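ABC transporter, periplasmic substrate-binding protein (Vibrio cholerae O1 biovar eltor, PDB 1TWY) probably binds phosphate in the periplasm and delivers it to an ABC-type membrane transporter for uptake. Local coordinates at residues 121-126 against 161-166; 125-130 against 175-180. One frame throughout, in Å; residues are numbered along the deposited sequence.

Contact 1 of 2, residues 121-126 against 161-166. With MG (magnesium ion), chain J.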
ATOM      1  N   GLU A 121       0.946  -6.477 -18.462  1.00 23.78           N
ATOM      2  CA  GLU A 121       2.113  -6.437 -19.266  1.00 26.34           C
ATOM      3  C   GLU A 121       2.442  -5.127 -19.852  1.00 23.11           C
ATOM      4  O   GLU A 121       3.614  -4.800 -19.962  1.00 21.16           O
ATOM      5  CB  GLU A 121       2.051  -7.422 -20.496  1.00 27.77           C
ATOM      6  CG  GLU A 121       2.397  -8.829 -20.201  1.00 30.96           C
ATOM      7  CD  GLU A 121       3.840  -8.987 -19.776  1.00 37.49           C
ATOM      8  OE1 GLU A 121       4.816  -8.953 -20.597  1.00 48.82           O
ATOM      9  OE2 GLU A 121       3.984  -9.091 -18.582  1.00 27.83           O
ATOM     10  N   GLN A 122       1.443  -4.333 -20.235  1.00 22.47           N
ATOM     11  CA  GLN A 122       1.716  -2.981 -20.685  1.00 20.70           C
ATOM     12  C   GLN A 122       2.342  -2.137 -19.625  1.00 18.39           C
ATOM     13  O   GLN A 122       3.322  -1.494 -19.828  1.00 18.48           O
ATOM     14  CB  GLN A 122       0.434  -2.362 -21.167  1.00 20.31           C
ATOM     15  CG  GLN A 122      -0.124  -3.051 -22.469  1.00 22.20           C
ATOM     16  CD  GLN A 122      -1.488  -2.519 -22.935  1.00 23.25           C
ATOM     17  OE1 GLN A 122      -2.317  -2.172 -22.081  1.00 21.79           O
ATOM     18  NE2 GLN A 122      -1.618  -2.245 -24.217  1.00 25.04           N
ATOM     19  N   LEU A 123       1.726  -2.101 -18.456  1.00 18.72           N
ATOM     20  CA  LEU A 123       2.331  -1.292 -17.383  1.00 16.95           C
ATOM     21  C   LEU A 123       3.648  -1.763 -16.976  1.00 16.74           C
ATOM     22  O   LEU A 123       4.528  -0.969 -16.715  1.00 18.53           O
ATOM     23  CB  LEU A 123       1.338  -1.248 -16.198  1.00 21.20           C
ATOM     24  CG  LEU A 123       1.637  -0.188 -15.108  1.00 21.49           C
ATOM     25  CD1 LEU A 123       1.604   1.193 -15.641  1.00 21.47           C
ATOM     26  CD2 LEU A 123       0.578  -0.382 -14.038  1.00 26.61           C
ATOM     27  N   TYR A 124       3.869  -3.059 -16.895  1.00 18.63           N
ATOM     28  CA  TYR A 124       5.198  -3.560 -16.601  1.00 17.98           C
ATOM     29  C   TYR A 124       6.209  -3.105 -17.630  1.00 16.96           C
ATOM     30  O   TYR A 124       7.308  -2.602 -17.325  1.00 15.36           O
ATOM     31  CB  TYR A 124       5.143  -5.106 -16.520  1.00 17.51           C
ATOM     32  CG  TYR A 124       6.511  -5.752 -16.357  1.00 17.64           C
ATOM     33  CD1 TYR A 124       7.072  -5.952 -15.086  1.00 18.56           C
ATOM     34  CD2 TYR A 124       7.290  -6.159 -17.464  1.00 19.35           C
ATOM     35  CE1 TYR A 124       8.277  -6.557 -14.880  1.00 19.20           C
ATOM     36  CE2 TYR A 124       8.466  -6.723 -17.270  1.00 18.39           C
ATOM     37  CZ  TYR A 124       9.030  -6.914 -15.956  1.00 21.92           C
ATOM     38  OH  TYR A 124      10.283  -7.528 -15.797  1.00 22.55           O
ATOM     39  N   GLY A 125       5.869  -3.338 -18.893  1.00 17.11           N
ATOM     40  CA  GLY A 125       6.715  -2.819 -19.939  1.00 14.92           C
ATOM     41  C   GLY A 125       7.058  -1.375 -20.018  1.00 16.44           C
ATOM     42  O   GLY A 125       8.232  -0.958 -20.264  1.00 16.27           O
ATOM     43  N   ILE A 126       6.064  -0.553 -19.638  1.00 19.02           N
ATOM     44  CA  ILE A 126       6.349   0.869 -19.522  1.00 18.74           C
ATOM     45  C   ILE A 126       7.340   1.230 -18.387  1.00 16.81           C
ATOM     46  O   ILE A 126       8.345   1.892 -18.576  1.00 17.55           O
ATOM     47  CB  ILE A 126       4.980   1.607 -19.310  1.00 17.15           C
ATOM     48  CG1 ILE A 126       4.179   1.633 -20.618  1.00 21.60           C
ATOM     49  CG2 ILE A 126       5.206   3.068 -18.782  1.00 17.44           C
ATOM     50  CD1 ILE A 126       2.765   1.968 -20.457  1.00 18.03           C
ATOM     51  N   SER A 161       6.159  -4.230  -5.961  1.00 17.81           N
ATOM     52  CA  SER A 161       5.891  -5.616  -5.604  1.00 20.39           C
ATOM     53  C   SER A 161       4.695  -6.202  -6.364  1.00 18.63           C
ATOM     54  O   SER A 161       4.776  -7.293  -6.991  1.00 19.59           O
ATOM     55  CB  SER A 161       5.679  -5.714  -4.093  1.00 25.46           C
ATOM     56  OG  SER A 161       5.310  -7.033  -3.692  1.00 28.08           O
ATOM     57  N   LEU A 162       3.638  -5.418  -6.483  1.00 18.93           N
ATOM     58  CA  LEU A 162       2.443  -5.845  -7.200  1.00 22.35           C
ATOM     59  C   LEU A 162       2.728  -6.088  -8.709  1.00 22.84           C
ATOM     60  O   LEU A 162       2.163  -7.011  -9.301  1.00 22.93           O
ATOM     61  CB  LEU A 162       1.275  -4.868  -7.019  1.00 24.26           C
ATOM     62  CG  LEU A 162       0.616  -4.839  -5.649  1.00 28.12           C
ATOM     63  CD1 LEU A 162      -0.065  -3.513  -5.388  1.00 22.46           C
ATOM     64  CD2 LEU A 162      -0.400  -6.026  -5.584  1.00 32.13           C
HETATM   65  N   MSE A 163       3.636  -5.316  -9.279  1.00 17.26           N
HETATM   66  CA  MSE A 163       3.883  -5.351 -10.700  1.00 19.24           C
HETATM   67  C   MSE A 163       5.043  -6.232 -11.077  1.00 20.55           C
HETATM   68  O   MSE A 163       5.323  -6.348 -12.267  1.00 21.57           O
HETATM   69  CB  MSE A 163       4.118  -3.915 -11.205  1.00 22.07           C
HETATM   70  CG  MSE A 163       2.917  -2.973 -11.020  1.00 23.86           C
HETATM   71 SE   MSE A 163       1.442  -3.733 -12.151  1.00 29.04          SE
HETATM   72  CE  MSE A 163       2.552  -4.050 -13.795  1.00 21.27           C
ATOM     73  N   GLY A 164       5.727  -6.834 -10.130  1.00 19.29           N
ATOM     74  CA  GLY A 164       6.887  -7.684 -10.387  1.00 17.91           C
ATOM     75  C   GLY A 164       8.082  -6.874 -10.881  1.00 17.37           C
ATOM     76  O   GLY A 164       9.001  -7.342 -11.611  1.00 19.00           O
ATOM     77  N   LEU A 165       8.145  -5.639 -10.470  1.00 14.92           N
ATOM     78  CA  LEU A 165       9.159  -4.688 -10.860  1.00 15.73           C
ATOM     79  C   LEU A 165      10.340  -4.592  -9.885  1.00 18.62           C
ATOM     80  O   LEU A 165      10.956  -3.557  -9.801  1.00 21.52           O
ATOM     81  CB  LEU A 165       8.597  -3.294 -11.091  1.00 15.23           C
ATOM     82  CG  LEU A 165       7.712  -3.105 -12.320  1.00 15.78           C
ATOM     83  CD1 LEU A 165       6.761  -1.849 -12.240  1.00 18.14           C
ATOM     84  CD2 LEU A 165       8.562  -3.056 -13.597  1.00 15.91           C
ATOM     85  N   THR A 166      10.653  -5.637  -9.163  1.00 16.09           N
ATOM     86  CA  THR A 166      11.885  -5.705  -8.459  1.00 18.02           C
ATOM     87  C   THR A 166      12.651  -6.911  -9.047  1.00 20.48           C
ATOM     88  O   THR A 166      12.103  -7.675  -9.802  1.00 19.50           O
ATOM     89  CB  THR A 166      11.723  -5.881  -6.944  1.00 21.13           C
ATOM     90  OG1 THR A 166      11.125  -7.132  -6.578  1.00 21.23           O
ATOM     91  CG2 THR A 166      10.809  -4.787  -6.381  1.00 26.09           C
TER
HETATM   92 MG    MG J1508      10.983  -8.910 -11.474  1.00 32.41          MG
HETATM   93  O   HOH W   1      11.227  -7.146 -13.376  1.00 27.54           O
HETATM   94  O   HOH W   2      10.282  -9.825 -10.091  1.00 22.07           O
HETATM   95  O   HOH W   3      13.126  -9.759 -12.114  1.00 24.58           O

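Contact 2 of 2, residues 125-130 against 175-180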
ATOM      1  N   GLY A 125       5.869  -3.338 -18.893  1.00 17.11           N
ATOM      2  CA  GLY A 125       6.715  -2.819 -19.939  1.00 14.92           C
ATOM      3  C   GLY A 125       7.058  -1.375 -20.018  1.00 16.44           C
ATOM      4  O   GLY A 125       8.232  -0.958 -20.264  1.00 16.27           O
ATOM      5  N   ILE A 126       6.064  -0.553 -19.638  1.00 19.02           N
ATOM      6  CA  ILE A 126       6.349   0.869 -19.522  1.00 18.74           C
ATOM      7  C   ILE A 126       7.340   1.230 -18.387  1.00 16.81           C
ATOM      8  O   ILE A 126       8.345   1.892 -18.576  1.00 17.55           O
ATOM      9  CB  ILE A 126       4.980   1.607 -19.310  1.00 17.15           C
ATOM     10  CG1 ILE A 126       4.179   1.633 -20.618  1.00 21.60           C
ATOM     11  CG2 ILE A 126       5.206   3.068 -18.782  1.00 17.44           C
ATOM     12  CD1 ILE A 126       2.765   1.968 -20.457  1.00 18.03           C
ATOM     13  N   TYR A 127       7.117   0.662 -17.207  1.00 18.78           N
ATOM     14  CA  TYR A 127       8.000   0.903 -16.058  1.00 18.81           C
ATOM     15  C   TYR A 127       9.371   0.303 -16.241  1.00 21.00           C
ATOM     16  O   TYR A 127      10.324   0.825 -15.717  1.00 20.03           O
ATOM     17  CB  TYR A 127       7.327   0.543 -14.700  1.00 16.69           C
ATOM     18  CG  TYR A 127       6.527   1.738 -14.227  1.00 21.27           C
ATOM     19  CD1 TYR A 127       5.277   2.005 -14.717  1.00 18.88           C
ATOM     20  CD2 TYR A 127       7.038   2.561 -13.287  1.00 18.44           C
ATOM     21  CE1 TYR A 127       4.580   3.148 -14.358  1.00 16.30           C
ATOM     22  CE2 TYR A 127       6.307   3.687 -12.854  1.00 14.93           C
ATOM     23  CZ  TYR A 127       5.159   3.976 -13.374  1.00 14.81           C
ATOM     24  OH  TYR A 127       4.422   5.142 -13.030  1.00 18.69           O
ATOM     25  N   LYS A 128       9.495  -0.746 -17.099  1.00 18.29           N
ATOM     26  CA  LYS A 128      10.799  -1.295 -17.385  1.00 19.66           C
ATOM     27  C   LYS A 128      11.570  -0.530 -18.416  1.00 19.95           C
ATOM     28  O   LYS A 128      12.760  -0.767 -18.523  1.00 26.90           O
ATOM     29  CB  LYS A 128      10.709  -2.720 -17.926  1.00 21.19           C
ATOM     30  CG  LYS A 128      10.452  -3.756 -16.903  1.00 19.65           C
ATOM     31  CD  LYS A 128      11.662  -4.180 -16.101  1.00 22.14           C
ATOM     32  CE  LYS A 128      12.619  -5.133 -16.871  1.00 27.91           C
ATOM     33  NZ  LYS A 128      14.009  -4.904 -16.392  1.00 30.79           N
ATOM     34  N   GLY A 129      10.941   0.323 -19.159  1.00 18.38           N
ATOM     35  CA  GLY A 129      11.519   1.097 -20.192  1.00 21.02           C
ATOM     36  C   GLY A 129      11.501   0.323 -21.530  1.00 19.85           C
ATOM     37  O   GLY A 129      12.081   0.827 -22.511  1.00 22.51           O
ATOM     38  N   GLN A 130      10.776  -0.769 -21.588  1.00 21.76           N
ATOM     39  CA  GLN A 130      10.631  -1.560 -22.815  1.00 23.10           C
ATOM     40  C   GLN A 130       9.616  -0.956 -23.767  1.00 21.91           C
ATOM     41  O   GLN A 130       9.782  -0.965 -24.998  1.00 22.89           O
ATOM     42  CB  GLN A 130      10.214  -2.966 -22.486  1.00 21.17           C
ATOM     43  CG  GLN A 130      11.242  -3.758 -21.715  1.00 18.52           C
ATOM     44  CD  GLN A 130      10.651  -5.062 -21.066  1.00 18.45           C
ATOM     45  OE1 GLN A 130       9.455  -5.403 -21.214  1.00 21.55           O
ATOM     46  NE2 GLN A 130      11.482  -5.742 -20.288  1.00 22.30           N
ATOM     47  N   SER A 175      14.921  -2.346  -6.843  1.00 21.04           N
ATOM     48  CA  SER A 175      13.999  -1.849  -7.845  1.00 20.53           C
ATOM     49  C   SER A 175      14.517  -2.133  -9.267  1.00 22.19           C
ATOM     50  O   SER A 175      15.675  -1.863  -9.586  1.00 20.84           O
ATOM     51  CB  SER A 175      13.775  -0.328  -7.700  1.00 25.21           C
ATOM     52  OG  SER A 175      12.967   0.165  -8.717  1.00 20.47           O
ATOM     53  N   ASP A 176      13.585  -2.557 -10.132  1.00 17.07           N
ATOM     54  CA  ASP A 176      13.935  -2.911 -11.526  1.00 18.13           C
ATOM     55  C   ASP A 176      13.256  -1.932 -12.498  1.00 18.54           C
ATOM     56  O   ASP A 176      13.217  -2.133 -13.732  1.00 20.66           O
ATOM     57  CB  ASP A 176      13.457  -4.304 -11.813  1.00 20.09           C
ATOM     58  CG  ASP A 176      14.175  -4.967 -13.013  1.00 20.85           C
ATOM     59  OD1 ASP A 176      15.299  -4.609 -13.359  1.00 25.92           O
ATOM     60  OD2 ASP A 176      13.569  -5.850 -13.582  1.00 23.10           O
ATOM     61  N   VAL A 177      12.779  -0.817 -11.988  1.00 19.32           N
ATOM     62  CA  VAL A 177      12.228   0.261 -12.790  1.00 20.29           C
ATOM     63  C   VAL A 177      13.382   0.961 -13.458  1.00 17.27           C
ATOM     64  O   VAL A 177      14.434   1.234 -12.871  1.00 22.59           O
ATOM     65  CB  VAL A 177      11.422   1.296 -11.899  1.00 17.73           C
ATOM     66  CG1 VAL A 177      10.938   2.456 -12.597  1.00 16.55           C
ATOM     67  CG2 VAL A 177      10.214   0.595 -11.366  1.00 25.74           C
ATOM     68  N   ALA A 178      13.147   1.244 -14.684  1.00 21.69           N
ATOM     69  CA  ALA A 178      14.180   1.923 -15.475  1.00 25.45           C
ATOM     70  C   ALA A 178      14.635   3.212 -14.827  1.00 29.38           C
ATOM     71  O   ALA A 178      13.846   3.998 -14.445  1.00 21.94           O
ATOM     72  CB  ALA A 178      13.647   2.182 -16.805  1.00 28.40           C
ATOM     73  N   PRO A 179      15.905   3.465 -14.686  1.00 27.32           N
ATOM     74  CA  PRO A 179      16.312   4.610 -13.885  1.00 28.90           C
ATOM     75  C   PRO A 179      16.115   5.946 -14.641  1.00 25.63           C
ATOM     76  O   PRO A 179      16.370   6.974 -14.064  1.00 27.65           O
ATOM     77  CB  PRO A 179      17.810   4.337 -13.598  1.00 37.69           C
ATOM     78  CG  PRO A 179      18.241   3.585 -14.751  1.00 32.72           C
ATOM     79  CD  PRO A 179      17.062   2.676 -15.144  1.00 36.62           C
ATOM     80  N   THR A 180      15.615   5.921 -15.862  1.00 24.62           N
ATOM     81  CA  THR A 180      15.072   7.118 -16.506  1.00 24.29           C
ATOM     82  C   THR A 180      13.706   7.603 -15.922  1.00 21.29           C
ATOM     83  O   THR A 180      13.239   8.713 -16.248  1.00 23.79           O
ATOM     84  CB  THR A 180      14.883   6.931 -18.009  1.00 28.60           C
ATOM     85  OG1 THR A 180      14.177   5.725 -18.337  1.00 24.55           O
ATOM     86  CG2 THR A 180      16.267   6.960 -18.785  1.00 31.20           C
TER
HETATM   87  O   HOH W   4      11.243   3.790 -15.862  1.00 26.58           O
HETATM   88  O   HOH W   5      14.525  -1.911 -15.896  1.00 31.23           O
HETATM   89  O   HOH W   6      16.814  -5.873 -14.983  1.00 39.86           O

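Contact 1 of 2, residues 121-126 against 161-166
Met163, present as selenomethionine, reaches from the last turn of helix 154-163 to the side of helix 120-128. Its chain bends at chi2 and again at chi3 (-46°), a fold that lays CE 3.5 Å from the backbone N of Tyr124 and against the CB of Leu123 and the CB of Tyr124. SE meets Leu123 CD2 at 3.9 Å, the two side chains crossing at about a right angle; a long, flexible apolar chain suits this buried seam, where the Phe218 side chain also touches Leu123 and Met163. The carbonyl O of Met163 faces the edge of the Tyr124 ring near its plane, 3.3 Å from Tyr124 CD1. Gly164 follows with positive phi (69°), a conformation that favours glycine, and ends the helix in a Schellman motif. Its O lies in the plane of the same ring, 3.4 Å from Tyr124 CE1, and accepts a bond from a water that also pairs with Tyr124 OH. The end of the Leu165 side chain reaches the helix, and Leu165 CD2 comes obliquely to the ring, 3.6 Å from Tyr124 CD1. Gly164 O also binds the magnesium ion at 2.5 Å, together with Thr166 O and two further waters. Tyrosine thus meets both apolar and polar neighbours, its ring touching leucine while its C-H edge faces two carbonyl oxygens; the magnesium ion would probably polarise the Gly164 carbonyl.

Contact 2 of 2, residues 125-130 against 175-180
Tyr127 O accepts the backbone N-H of Ala178 at 3.0 Å, in a bond that is nearly straight (168° at the hydrogen) and arrives close to the C=O axis. The same oxygen takes a second bond from a water that also donates to Ala178 O, and Val177 CA adds a C-H...O contact. Val177 CG1 meets the edge of the Tyr127 ring at Tyr127 CD2, 4.0 Å away, the two side chains lying side by side; the hydroxyl of the tyrosine is satisfied elsewhere, by Val147 O. Helix 120-128 closes here in a Schellman motif at Gly129, where positive phi favours glycine and a CB would point toward the loop between strands 172-175 and 182-184, only 3.2 Å from Ala178 CB. The small side chain of Ala178 likewise suits the close approach, its CB 3.5 Å from Lys128 O. Lys128 folds back at chi2 and chi3, bringing CD and CE beside Asp176, and NZ forms a salt bridge with Asp176 OD2 (3.0 Å), met from above the carboxylate plane. One water accepts from NZ and donates to Asp176 O at 2.5 Å, with a weak bond to Lys128 O. Another donates to Asp176 OD1 at 2.6 Å and is held weakly by NZ.

In the fold
Both contacts dock on helix 120-128, contact 1 through its middle and contact 2 through its C-terminal end, about 8 Å apart between centres and in the same lobe of what is, consistent with its family, a two-lobed periplasmic binding protein. Contact 1 is the more buried, joining helix 120-128 to the end of helix 154-163 and the turn that follows it with apolar side chains, and meeting water and metal at one border. Contact 2, farther from the centre of the chain and only partly buried, relies on a backbone bond, a salt bridge and bridging waters to hold a loop. Leu165 links them: its O probably bonds to Asp176 N, while its side chain packs on Tyr127 and Lys128.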